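Local structure of proteinase K (Serratia sp., 2B6N) at residues W8-I13 with N22-D27. The protein probably cleaves proteins as a calcium-binding, proteinase K-like serine endopeptidase of the subtilase family, this chain being the protease part of a longer protein. Residues are numbered along the deposited sequence; the frame is centred on the assembly and turned at random.
With CA (calcium ion), chain C.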
loop_
_atom_site.group_PDB
_atom_site.type_symbol
_atom_site.label_atom_id
_atom_site.label_comp_id
_atom_site.label_asym_id
_atom_site.label_seq_id
_atom_site.Cartn_x
_atom_site.Cartn_y
_atom_site.Cartn_z
ATOM N N TRP A 8 2.875 -13.524 -7.767
ATOM C CA TRP A 8 3.375 -14.161 -6.537
ATOM C C TRP A 8 2.986 -13.451 -5.253
ATOM O O TRP A 8 2.706 -14.112 -4.254
ATOM C CB TRP A 8 4.898 -14.430 -6.579
ATOM C CG TRP A 8 5.796 -13.328 -6.039
ATOM C CD1 TRP A 8 6.430 -12.358 -6.778
ATOM C CD2 TRP A 8 6.137 -13.075 -4.666
ATOM N NE1 TRP A 8 7.174 -11.548 -5.954
ATOM C CE2 TRP A 8 6.994 -11.948 -4.652
ATOM C CE3 TRP A 8 5.802 -13.690 -3.445
ATOM C CZ2 TRP A 8 7.539 -11.427 -3.462
ATOM C CZ3 TRP A 8 6.318 -13.156 -2.259
ATOM C CH2 TRP A 8 7.192 -12.033 -2.285
ATOM N N GLY A 9 2.984 -12.115 -5.274
ATOM C CA GLY A 9 2.703 -11.332 -4.064
ATOM C C GLY A 9 1.371 -11.698 -3.445
ATOM O O GLY A 9 1.297 -12.102 -2.272
ATOM N N ILE A 10 0.308 -11.539 -4.236
ATOM C CA ILE A 10 -1.035 -11.874 -3.764
ATOM C C ILE A 10 -1.178 -13.396 -3.512
ATOM O O ILE A 10 -1.891 -13.794 -2.600
ATOM C CB ILE A 10 -2.164 -11.300 -4.679
ATOM C CG1 ILE A 10 -2.157 -11.952 -6.066
ATOM C CG2 ILE A 10 -2.058 -9.764 -4.768
ATOM C CD1 ILE A 10 -3.260 -11.408 -6.986
ATOM N N ASP A 11 -0.490 -14.224 -4.301
ATOM C CA ASP A 11 -0.433 -15.690 -4.029
ATOM C C ASP A 11 0.060 -15.974 -2.588
ATOM O O ASP A 11 -0.442 -16.888 -1.895
ATOM C CB ASP A 11 0.488 -16.378 -5.064
ATOM C CG ASP A 11 0.297 -17.913 -5.136
ATOM O OD1 ASP A 11 -0.487 -18.495 -4.348
ATOM O OD2 ASP A 11 0.950 -18.517 -6.009
ATOM N N ARG A 12 1.052 -15.206 -2.144
ATOM C CA ARG A 12 1.665 -15.421 -0.828
ATOM C C ARG A 12 0.774 -15.088 0.364
ATOM O O ARG A 12 0.839 -15.772 1.392
ATOM C CB ARG A 12 2.974 -14.627 -0.705
ATOM C CG ARG A 12 3.735 -14.824 0.659
ATOM C CD ARG A 12 4.427 -16.205 0.668
ATOM N NE ARG A 12 4.940 -16.654 1.980
ATOM C CZ ARG A 12 4.208 -17.232 2.930
ATOM N NH1 ARG A 12 2.889 -17.366 2.801
ATOM N NH2 ARG A 12 4.798 -17.646 4.043
ATOM N N ILE A 13 -0.043 -14.047 0.228
ATOM C CA ILE A 13 -0.724 -13.462 1.381
ATOM C C ILE A 13 -1.905 -14.297 1.900
ATOM O O ILE A 13 -2.259 -14.196 3.078
ATOM C CB ILE A 13 -1.106 -11.972 1.115
ATOM C CG1 ILE A 13 0.147 -11.143 0.802
ATOM C CG2 ILE A 13 -1.830 -11.366 2.300
ATOM C CD1 ILE A 13 1.204 -11.183 1.882
ATOM N N ASN A 22 -0.225 -21.196 -6.210
ATOM C CA ASN A 22 -0.770 -20.738 -7.502
ATOM C C ASN A 22 -2.264 -20.421 -7.431
ATOM O O ASN A 22 -3.022 -20.643 -8.396
ATOM C CB ASN A 22 -0.511 -21.788 -8.604
ATOM C CG ASN A 22 -0.513 -21.194 -10.009
ATOM O OD1 ASN A 22 -1.202 -21.691 -10.928
ATOM N ND2 ASN A 22 0.260 -20.152 -10.191
ATOM N N ASN A 23 -2.679 -19.923 -6.265
ATOM C CA ASN A 23 -4.068 -19.594 -6.000
ATOM C C ASN A 23 -4.189 -18.391 -5.078
ATOM O O ASN A 23 -3.477 -18.311 -4.053
ATOM C CB ASN A 23 -4.800 -20.759 -5.330
ATOM C CG ASN A 23 -6.314 -20.565 -5.343
ATOM O OD1 ASN A 23 -6.940 -20.357 -4.307
ATOM N ND2 ASN A 23 -6.895 -20.631 -6.522
ATOM N N TYR A 24 -5.084 -17.471 -5.436
ATOM C CA TYR A 24 -5.413 -16.344 -4.551
ATOM C C TYR A 24 -6.903 -16.400 -4.188
ATOM O O TYR A 24 -7.769 -16.082 -5.010
ATOM C CB TYR A 24 -5.003 -14.973 -5.133
ATOM C CG TYR A 24 -5.419 -13.821 -4.228
ATOM C CD1 TYR A 24 -5.017 -13.792 -2.890
ATOM C CD2 TYR A 24 -6.225 -12.787 -4.694
ATOM C CE1 TYR A 24 -5.403 -12.771 -2.033
ATOM C CE2 TYR A 24 -6.614 -11.731 -3.836
ATOM C CZ TYR A 24 -6.219 -11.754 -2.503
ATOM O OH TYR A 24 -6.596 -10.744 -1.640
ATOM N N HIS A 25 -7.178 -16.844 -2.967
ATOM C CA HIS A 25 -8.554 -16.961 -2.487
ATOM C C HIS A 25 -9.006 -15.644 -1.891
ATOM O O HIS A 25 -8.229 -14.985 -1.193
ATOM C CB HIS A 25 -8.642 -18.059 -1.414
ATOM C CG HIS A 25 -10.016 -18.224 -0.843
ATOM N ND1 HIS A 25 -10.962 -19.041 -1.420
ATOM C CD2 HIS A 25 -10.611 -17.660 0.234
ATOM C CE1 HIS A 25 -12.088 -18.964 -0.730
ATOM N NE2 HIS A 25 -11.903 -18.129 0.278
ATOM N N THR A 26 -10.263 -15.284 -2.148
ATOM C CA THR A 26 -10.882 -14.111 -1.523
ATOM C C THR A 26 -12.256 -14.492 -0.953
ATOM O O THR A 26 -13.007 -15.251 -1.573
ATOM C CB THR A 26 -11.057 -12.938 -2.519
ATOM O OG1 THR A 26 -11.710 -13.390 -3.713
ATOM C CG2 THR A 26 -9.690 -12.317 -2.883
ATOM N N ASP A 27 -12.561 -13.953 0.224
ATOM C CA ASP A 27 -13.888 -14.001 0.836
ATOM C C ASP A 27 -14.558 -12.625 0.797
ATOM O O ASP A 27 -15.782 -12.493 0.990
ATOM C CB ASP A 27 -13.750 -14.464 2.286
ATOM C CG ASP A 27 -13.119 -15.849 2.386
ATOM O OD1 ASP A 27 -13.669 -16.790 1.760
ATOM O OD2 ASP A 27 -12.057 -15.983 3.032
HETATM CA CA CA C . -1.859 -18.720 -2.388
HETATM O O HOH W 1 -3.301 -20.291 -0.961
#
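With chi1 at -163°, Asp11 turns its carboxylate away from its own backbone N, and Tyr24, its CG likewise trans to N (chi1 177°), sets one ring face against Ile10 CB of helix 8-13. The two carboxylate oxygens of Asp11 divide the work. Asp11 OD1 binds the calcium ion at 2.4 Å. It also accepts a hydrogen bond from Asn23 N, 3.2 Å from Asp11 OD1 and well above the carboxylate plane. Asp11 OD2 takes a weak, bent bond from Asn22 N (2.9 Å). The metal and Asn23 N thus help fix the rotation of the carboxylate, with the weak Asn22 bond adding to them. Asp11 O and Asn23 O each bind the ion as well, joining helix and strand directly. Next to the site, Ile10 CB makes a CH-pi contact over the centre of the Tyr24 ring, 4.2 Å from the centroid, and Ile10 CD1 reaches Tyr24 CD2 at 4.0 Å. The Tyr24 hydroxyl is hydrogen-bonded to Val87 O, and Leu236 of helix 223-240 also packs on this side chain. Strand 23-25 pairs antiparallel with strand 2-4. Water 1, Asp14, Gln15 and Asp21 complete a seven-oxygen calcium site, early in the protease chain of this proteinase K-like subtilase.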